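Local coordinates for protein ATP-dependent 6-phosphofructokinase isozyme 2 (Escherichia coli, PDB 3UMO) that phosphorylates fructose 6-phosphate with ATP to give fructose 1,6-bisphosphate, the first committing step of glycolysis, as a magnesium-dependent kinase of the PfkB family, at residues 11-22 with 89-99. Sequence-based numbering, arbitrary orientation.
Sequences PSLDSATITPQI and TRQNLHVHVEA
L13 donates its backbone N-H to R90 O and offers its own O to the side-chain amide of Q91, whose NE2 bonds from above the carbonyl plane at 3.0 Å. D14, among the residues assigned to substrate binding, as are its neighbours S12 and N92, lies alongside N92, carboxylate and amide 26° apart. Its OD1 is gripped from opposite faces, by S12 OG at 2.7 Å and more loosely by N92 N at 3.3 Å, while a water joins OD2 to N92 ND2 and N92 OD1 takes M108 N; an asparagine here would probably weaken this grip by removing the charge that draws both donors. In the parallel pairing, S15, T17 and T19 donate N to N92, H94 and H96 O, and accept H94, H96 and E98 N on O. Threonine serves two needs: T17 OG1, anti to its own N (chi1 -174°), bonds T31 O, leaving CG2 to pack 3.9 Å from L93 CD1, while T19 gives OG1 to R29 O and CG2 to V95 CG1. L93 also meets L93 of the second subunit. Beyond P20, whose O accepts A99 N, beta-branched I22 crosses V97 at about a right angle. Backbone bonds thus fix the pairing of this ribokinase-family lid, methyls pack the T17-T19 face, and polar donors hold D14 at the substrate end.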
ATOM      1  N   PRO A  11      15.789  -3.957  25.130  1.00 21.94           N
ATOM      2  CA  PRO A  11      15.815  -5.172  24.307  1.00 17.78           C
ATOM      3  C   PRO A  11      14.410  -5.581  23.879  1.00 20.74           C
ATOM      4  O   PRO A  11      13.417  -5.023  24.347  1.00 23.26           O
ATOM      5  CB  PRO A  11      16.377  -6.221  25.263  1.00 21.46           C
ATOM      6  CG  PRO A  11      15.968  -5.757  26.611  1.00 23.25           C
ATOM      7  CD  PRO A  11      16.011  -4.248  26.556  1.00 21.00           C
ATOM      8  N   SER A  12      14.326  -6.569  23.001  1.00 23.91           N
ATOM      9  CA  SER A  12      13.024  -7.105  22.646  1.00 26.41           C
ATOM     10  C   SER A  12      13.103  -8.567  22.249  1.00 22.75           C
ATOM     11  O   SER A  12      14.168  -9.065  21.871  1.00 25.57           O
ATOM     12  CB  SER A  12      12.381  -6.284  21.521  1.00 29.81           C
ATOM     13  OG  SER A  12      13.187  -6.280  20.360  1.00 26.96           O
ATOM     14  N   LEU A  13      11.969  -9.252  22.363  1.00 22.26           N
ATOM     15  CA  LEU A  13      11.817 -10.582  21.794  1.00 23.57           C
ATOM     16  C   LEU A  13      10.976 -10.404  20.543  1.00 25.97           C
ATOM     17  O   LEU A  13       9.762 -10.212  20.625  1.00 28.07           O
ATOM     18  CB  LEU A  13      11.108 -11.530  22.764  1.00 26.16           C
ATOM     19  CG  LEU A  13      10.912 -12.953  22.229  1.00 26.02           C
ATOM     20  CD1 LEU A  13      12.257 -13.652  22.133  1.00 26.61           C
ATOM     21  CD2 LEU A  13       9.958 -13.745  23.117  1.00 26.32           C
ATOM     22  N   ASP A  14      11.618 -10.443  19.384  1.00 23.46           N
ATOM     23  CA  ASP A  14      10.923 -10.120  18.147  1.00 24.02           C
ATOM     24  C   ASP A  14      10.240 -11.339  17.546  1.00 25.94           C
ATOM     25  O   ASP A  14      10.751 -12.458  17.622  1.00 29.01           O
ATOM     26  CB  ASP A  14      11.880  -9.478  17.134  1.00 24.67           C
ATOM     27  CG  ASP A  14      12.412  -8.139  17.605  1.00 32.05           C
ATOM     28  OD1 ASP A  14      11.770  -7.519  18.482  1.00 29.53           O
ATOM     29  OD2 ASP A  14      13.468  -7.704  17.100  1.00 30.21           O
ATOM     30  N   SER A  15       9.069 -11.110  16.965  1.00 22.39           N
ATOM     31  CA  SER A  15       8.342 -12.161  16.269  1.00 23.36           C
ATOM     32  C   SER A  15       8.478 -11.932  14.777  1.00 21.86           C
ATOM     33  O   SER A  15       8.223 -10.833  14.295  1.00 22.46           O
ATOM     34  CB  SER A  15       6.858 -12.133  16.641  1.00 30.39           C
ATOM     35  OG  SER A  15       6.645 -12.548  17.975  1.00 35.50           O
ATOM     36  N   ALA A  16       8.887 -12.961  14.046  1.00 19.54           N
ATOM     37  CA  ALA A  16       8.899 -12.886  12.590  1.00 21.36           C
ATOM     38  C   ALA A  16       7.800 -13.794  12.059  1.00 23.53           C
ATOM     39  O   ALA A  16       7.784 -14.998  12.334  1.00 24.16           O
ATOM     40  CB  ALA A  16      10.248 -13.310  12.032  1.00 23.49           C
ATOM     41  N   THR A  17       6.875 -13.212  11.306  1.00 19.39           N
ATOM     42  CA  THR A  17       5.754 -13.977  10.781  1.00 20.77           C
ATOM     43  C   THR A  17       5.566 -13.753   9.285  1.00 21.22           C
ATOM     44  O   THR A  17       6.148 -12.824   8.703  1.00 21.33           O
ATOM     45  CB  THR A  17       4.449 -13.637  11.529  1.00 24.37           C
ATOM     46  OG1 THR A  17       3.401 -14.499  11.075  1.00 24.53           O
ATOM     47  CG2 THR A  17       4.051 -12.181  11.294  1.00 21.02           C
ATOM     48  N   ILE A  18       4.748 -14.605   8.673  1.00 18.28           N
ATOM     49  CA  ILE A  18       4.512 -14.575   7.237  1.00 18.35           C
ATOM     50  C   ILE A  18       3.013 -14.478   6.965  1.00 17.20           C
ATOM     51  O   ILE A  18       2.208 -15.100   7.663  1.00 20.93           O
ATOM     52  CB  ILE A  18       5.078 -15.853   6.569  1.00 21.34           C
ATOM     53  CG1 ILE A  18       6.594 -15.939   6.784  1.00 24.21           C
ATOM     54  CG2 ILE A  18       4.775 -15.872   5.092  1.00 25.94           C
ATOM     55  CD1 ILE A  18       7.182 -17.311   6.443  1.00 27.38           C
ATOM     56  N   THR A  19       2.641 -13.691   5.959  1.00 22.21           N
ATOM     57  CA  THR A  19       1.242 -13.594   5.539  1.00 28.50           C
ATOM     58  C   THR A  19       1.202 -13.443   4.009  1.00 26.25           C
ATOM     59  O   THR A  19       2.155 -12.948   3.413  1.00 19.93           O
ATOM     60  CB  THR A  19       0.520 -12.433   6.290  1.00 21.61           C
ATOM     61  OG1 THR A  19      -0.904 -12.601   6.210  1.00 25.19           O
ATOM     62  CG2 THR A  19       0.921 -11.080   5.723  1.00 23.02           C
ATOM     63  N   PRO A  20       0.127 -13.915   3.355  1.00 20.92           N
ATOM     64  CA  PRO A  20       0.149 -13.893   1.883  1.00 21.25           C
ATOM     65  C   PRO A  20       0.042 -12.501   1.272  1.00 23.08           C
ATOM     66  O   PRO A  20       0.726 -12.209   0.291  1.00 23.39           O
ATOM     67  CB  PRO A  20      -1.088 -14.722   1.500  1.00 27.26           C
ATOM     68  CG  PRO A  20      -1.357 -15.574   2.692  1.00 33.13           C
ATOM     69  CD  PRO A  20      -0.989 -14.724   3.875  1.00 26.47           C
ATOM     70  N   GLN A  21      -0.809 -11.654   1.834  1.00 20.84           N
ATOM     71  CA  GLN A  21      -1.035 -10.331   1.268  1.00 24.65           C
ATOM     72  C   GLN A  21      -1.090  -9.306   2.390  1.00 20.37           C
ATOM     73  O   GLN A  21      -1.298  -9.658   3.555  1.00 22.96           O
ATOM     74  CB  GLN A  21      -2.350 -10.305   0.471  1.00 24.13           C
ATOM     75  CG  GLN A  21      -2.454 -11.342  -0.652  1.00 25.91           C
ATOM     76  CD  GLN A  21      -1.823 -10.878  -1.952  1.00 26.85           C
ATOM     77  OE1 GLN A  21      -1.386  -9.731  -2.068  1.00 32.22           O
ATOM     78  NE2 GLN A  21      -1.768 -11.770  -2.942  1.00 28.05           N
ATOM     79  N   ILE A  22      -0.893  -8.038   2.051  1.00 21.03           N
ATOM     80  CA  ILE A  22      -1.101  -6.988   3.037  1.00 15.78           C
ATOM     81  C   ILE A  22      -2.119  -5.973   2.536  1.00 24.55           C
ATOM     82  O   ILE A  22      -2.023  -5.452   1.420  1.00 24.30           O
ATOM     83  CB  ILE A  22       0.220  -6.315   3.497  1.00 21.54           C
ATOM     84  CG1 ILE A  22      -0.065  -5.284   4.601  1.00 21.89           C
ATOM     85  CG2 ILE A  22       0.953  -5.688   2.322  1.00 25.01           C
ATOM     86  CD1 ILE A  22       1.175  -4.892   5.391  1.00 23.31           C
ATOM     87  N   THR A  89       9.569  -8.308  28.977  1.00 27.20           N
ATOM     88  CA  THR A  89      10.282  -7.976  27.743  1.00 25.58           C
ATOM     89  C   THR A  89       9.312  -7.841  26.568  1.00 23.38           C
ATOM     90  O   THR A  89       8.548  -8.765  26.277  1.00 25.35           O
ATOM     91  CB  THR A  89      11.365  -9.039  27.432  1.00 28.66           C
ATOM     92  OG1 THR A  89      12.368  -8.999  28.457  1.00 26.62           O
ATOM     93  CG2 THR A  89      12.019  -8.783  26.070  1.00 23.67           C
ATOM     94  N   ARG A  90       9.344  -6.679  25.916  1.00 22.37           N
ATOM     95  CA  ARG A  90       8.398  -6.343  24.852  1.00 21.38           C
ATOM     96  C   ARG A  90       8.766  -6.989  23.519  1.00 26.55           C
ATOM     97  O   ARG A  90       9.891  -7.457  23.334  1.00 25.06           O
ATOM     98  CB  ARG A  90       8.293  -4.823  24.688  1.00 27.17           C
ATOM     99  CG  ARG A  90       7.655  -4.108  25.869  1.00 22.21           C
ATOM    100  CD  ARG A  90       6.238  -4.607  26.118  1.00 25.06           C
ATOM    101  NE  ARG A  90       5.476  -3.712  26.991  1.00 28.64           N
ATOM    102  CZ  ARG A  90       5.309  -3.896  28.298  1.00 30.26           C
ATOM    103  NH1 ARG A  90       4.593  -3.028  29.003  1.00 32.78           N
ATOM    104  NH2 ARG A  90       5.855  -4.945  28.903  1.00 32.78           N
ATOM    105  N   GLN A  91       7.808  -7.003  22.596  1.00 22.63           N
ATOM    106  CA  GLN A  91       7.973  -7.682  21.315  1.00 27.39           C
ATOM    107  C   GLN A  91       7.751  -6.745  20.135  1.00 28.17           C
ATOM    108  O   GLN A  91       6.739  -6.038  20.081  1.00 30.62           O
ATOM    109  CB  GLN A  91       6.971  -8.830  21.198  1.00 28.32           C
ATOM    110  CG  GLN A  91       6.992  -9.835  22.343  1.00 35.70           C
ATOM    111  CD  GLN A  91       6.533 -11.214  21.892  1.00 44.73           C
ATOM    112  OE1 GLN A  91       5.606 -11.792  22.457  1.00 49.35           O
ATOM    113  NE2 GLN A  91       7.186 -11.745  20.860  1.00 49.12           N
ATOM    114  N   ASN A  92       8.691  -6.737  19.191  1.00 18.82           N
ATOM    115  CA  ASN A  92       8.455  -6.074  17.911  1.00 18.93           C
ATOM    116  C   ASN A  92       8.023  -7.108  16.877  1.00 25.30           C
ATOM    117  O   ASN A  92       8.230  -8.306  17.071  1.00 24.43           O
ATOM    118  CB  ASN A  92       9.691  -5.305  17.433  1.00 21.92           C
ATOM    119  CG  ASN A  92      10.022  -4.137  18.327  1.00 23.55           C
ATOM    120  OD1 ASN A  92       9.134  -3.556  18.946  1.00 23.34           O
ATOM    121  ND2 ASN A  92      11.302  -3.793  18.411  1.00 27.77           N
ATOM    122  N   LEU A  93       7.413  -6.648  15.790  1.00 21.79           N
ATOM    123  CA  LEU A  93       6.873  -7.570  14.797  1.00 22.28           C
ATOM    124  C   LEU A  93       7.454  -7.340  13.410  1.00 23.68           C
ATOM    125  O   LEU A  93       7.421  -6.219  12.888  1.00 21.02           O
ATOM    126  CB  LEU A  93       5.345  -7.474  14.736  1.00 19.32           C
ATOM    127  CG  LEU A  93       4.656  -8.490  13.814  1.00 27.71           C
ATOM    128  CD1 LEU A  93       4.889  -9.916  14.295  1.00 26.52           C
ATOM    129  CD2 LEU A  93       3.160  -8.204  13.668  1.00 23.75           C
ATOM    130  N   HIS A  94       7.970  -8.419  12.821  1.00 18.13           N
ATOM    131  CA  HIS A  94       8.487  -8.418  11.460  1.00 18.96           C
ATOM    132  C   HIS A  94       7.528  -9.244  10.618  1.00 18.84           C
ATOM    133  O   HIS A  94       7.312 -10.425  10.896  1.00 23.17           O
ATOM    134  CB  HIS A  94       9.885  -9.052  11.435  1.00 23.58           C
ATOM    135  CG  HIS A  94      10.492  -9.153  10.068  1.00 28.97           C
ATOM    136  ND1 HIS A  94      10.197 -10.182   9.196  1.00 30.44           N
ATOM    137  CD2 HIS A  94      11.396  -8.371   9.435  1.00 28.25           C
ATOM    138  CE1 HIS A  94      10.887 -10.017   8.078  1.00 27.69           C
ATOM    139  NE2 HIS A  94      11.622  -8.927   8.200  1.00 27.95           N
ATOM    140  N   VAL A  95       6.947  -8.633   9.590  1.00 18.75           N
ATOM    141  CA  VAL A  95       6.002  -9.349   8.737  1.00 18.85           C
ATOM    142  C   VAL A  95       6.510  -9.473   7.308  1.00 20.90           C
ATOM    143  O   VAL A  95       6.750  -8.468   6.636  1.00 20.97           O
ATOM    144  CB  VAL A  95       4.632  -8.641   8.692  1.00 20.58           C
ATOM    145  CG1 VAL A  95       3.633  -9.461   7.868  1.00 25.53           C
ATOM    146  CG2 VAL A  95       4.106  -8.394  10.090  1.00 19.28           C
ATOM    147  N   HIS A  96       6.661 -10.704   6.834  1.00 19.89           N
ATOM    148  CA  HIS A  96       6.997 -10.926   5.433  1.00 20.96           C
ATOM    149  C   HIS A  96       5.722 -11.152   4.623  1.00 25.07           C
ATOM    150  O   HIS A  96       4.900 -11.994   4.982  1.00 24.71           O
ATOM    151  CB  HIS A  96       7.908 -12.134   5.279  1.00 24.17           C
ATOM    152  CG  HIS A  96       8.307 -12.394   3.862  1.00 27.77           C
ATOM    153  ND1 HIS A  96       9.386 -11.769   3.273  1.00 31.90           N
ATOM    154  CD2 HIS A  96       7.753 -13.172   2.906  1.00 27.62           C
ATOM    155  CE1 HIS A  96       9.492 -12.174   2.017  1.00 33.97           C
ATOM    156  NE2 HIS A  96       8.508 -13.024   1.771  1.00 30.01           N
ATOM    157  N   VAL A  97       5.551 -10.393   3.542  1.00 22.12           N
ATOM    158  CA  VAL A  97       4.401 -10.567   2.662  1.00 24.28           C
ATOM    159  C   VAL A  97       4.798 -11.414   1.451  1.00 23.13           C
ATOM    160  O   VAL A  97       5.618 -11.002   0.628  1.00 23.36           O
ATOM    161  CB  VAL A  97       3.808  -9.214   2.218  1.00 27.23           C
ATOM    162  CG1 VAL A  97       2.538  -9.447   1.426  1.00 22.96           C
ATOM    163  CG2 VAL A  97       3.523  -8.337   3.434  1.00 25.00           C
ATOM    164  N   GLU A  98       4.208 -12.603   1.340  1.00 23.21           N
ATOM    165  CA  GLU A  98       4.615 -13.555   0.308  0.54 26.22           C
ATOM    166  C   GLU A  98       4.391 -13.050  -1.118  1.00 26.75           C
ATOM    167  O   GLU A  98       5.233 -13.267  -1.989  1.00 29.77           O
ATOM    168  CB  GLU A  98       3.925 -14.912   0.499  0.54 26.11           C
ATOM    169  CG  GLU A  98       4.780 -16.115   0.081  0.54 40.74           C
ATOM    170  CD  GLU A  98       5.716 -16.588   1.187  0.54 47.43           C
ATOM    171  OE1 GLU A  98       6.775 -15.957   1.391  0.54 37.76           O
ATOM    172  OE2 GLU A  98       5.387 -17.591   1.858  0.54 50.56           O
ATOM    173  N   ALA A  99       3.277 -12.367  -1.356  1.00 23.98           N
ATOM    174  CA  ALA A  99       2.940 -11.948  -2.721  1.00 25.61           C
ATOM    175  C   ALA A  99       3.908 -10.913  -3.314  1.00 24.74           C
ATOM    176  O   ALA A  99       4.143 -10.892  -4.526  1.00 26.55           O
ATOM    177  CB  ALA A  99       1.514 -11.445  -2.782  1.00 32.88           C
TER
HETATM  178  O   HOH W   1      11.732  -4.867  26.528  1.00 26.57           O
HETATM  179  O   HOH W   2      13.659  -5.079  16.961  1.00 44.29           O
HETATM  180  O   HOH W   3       8.998 -12.566   8.846  1.00 27.98           O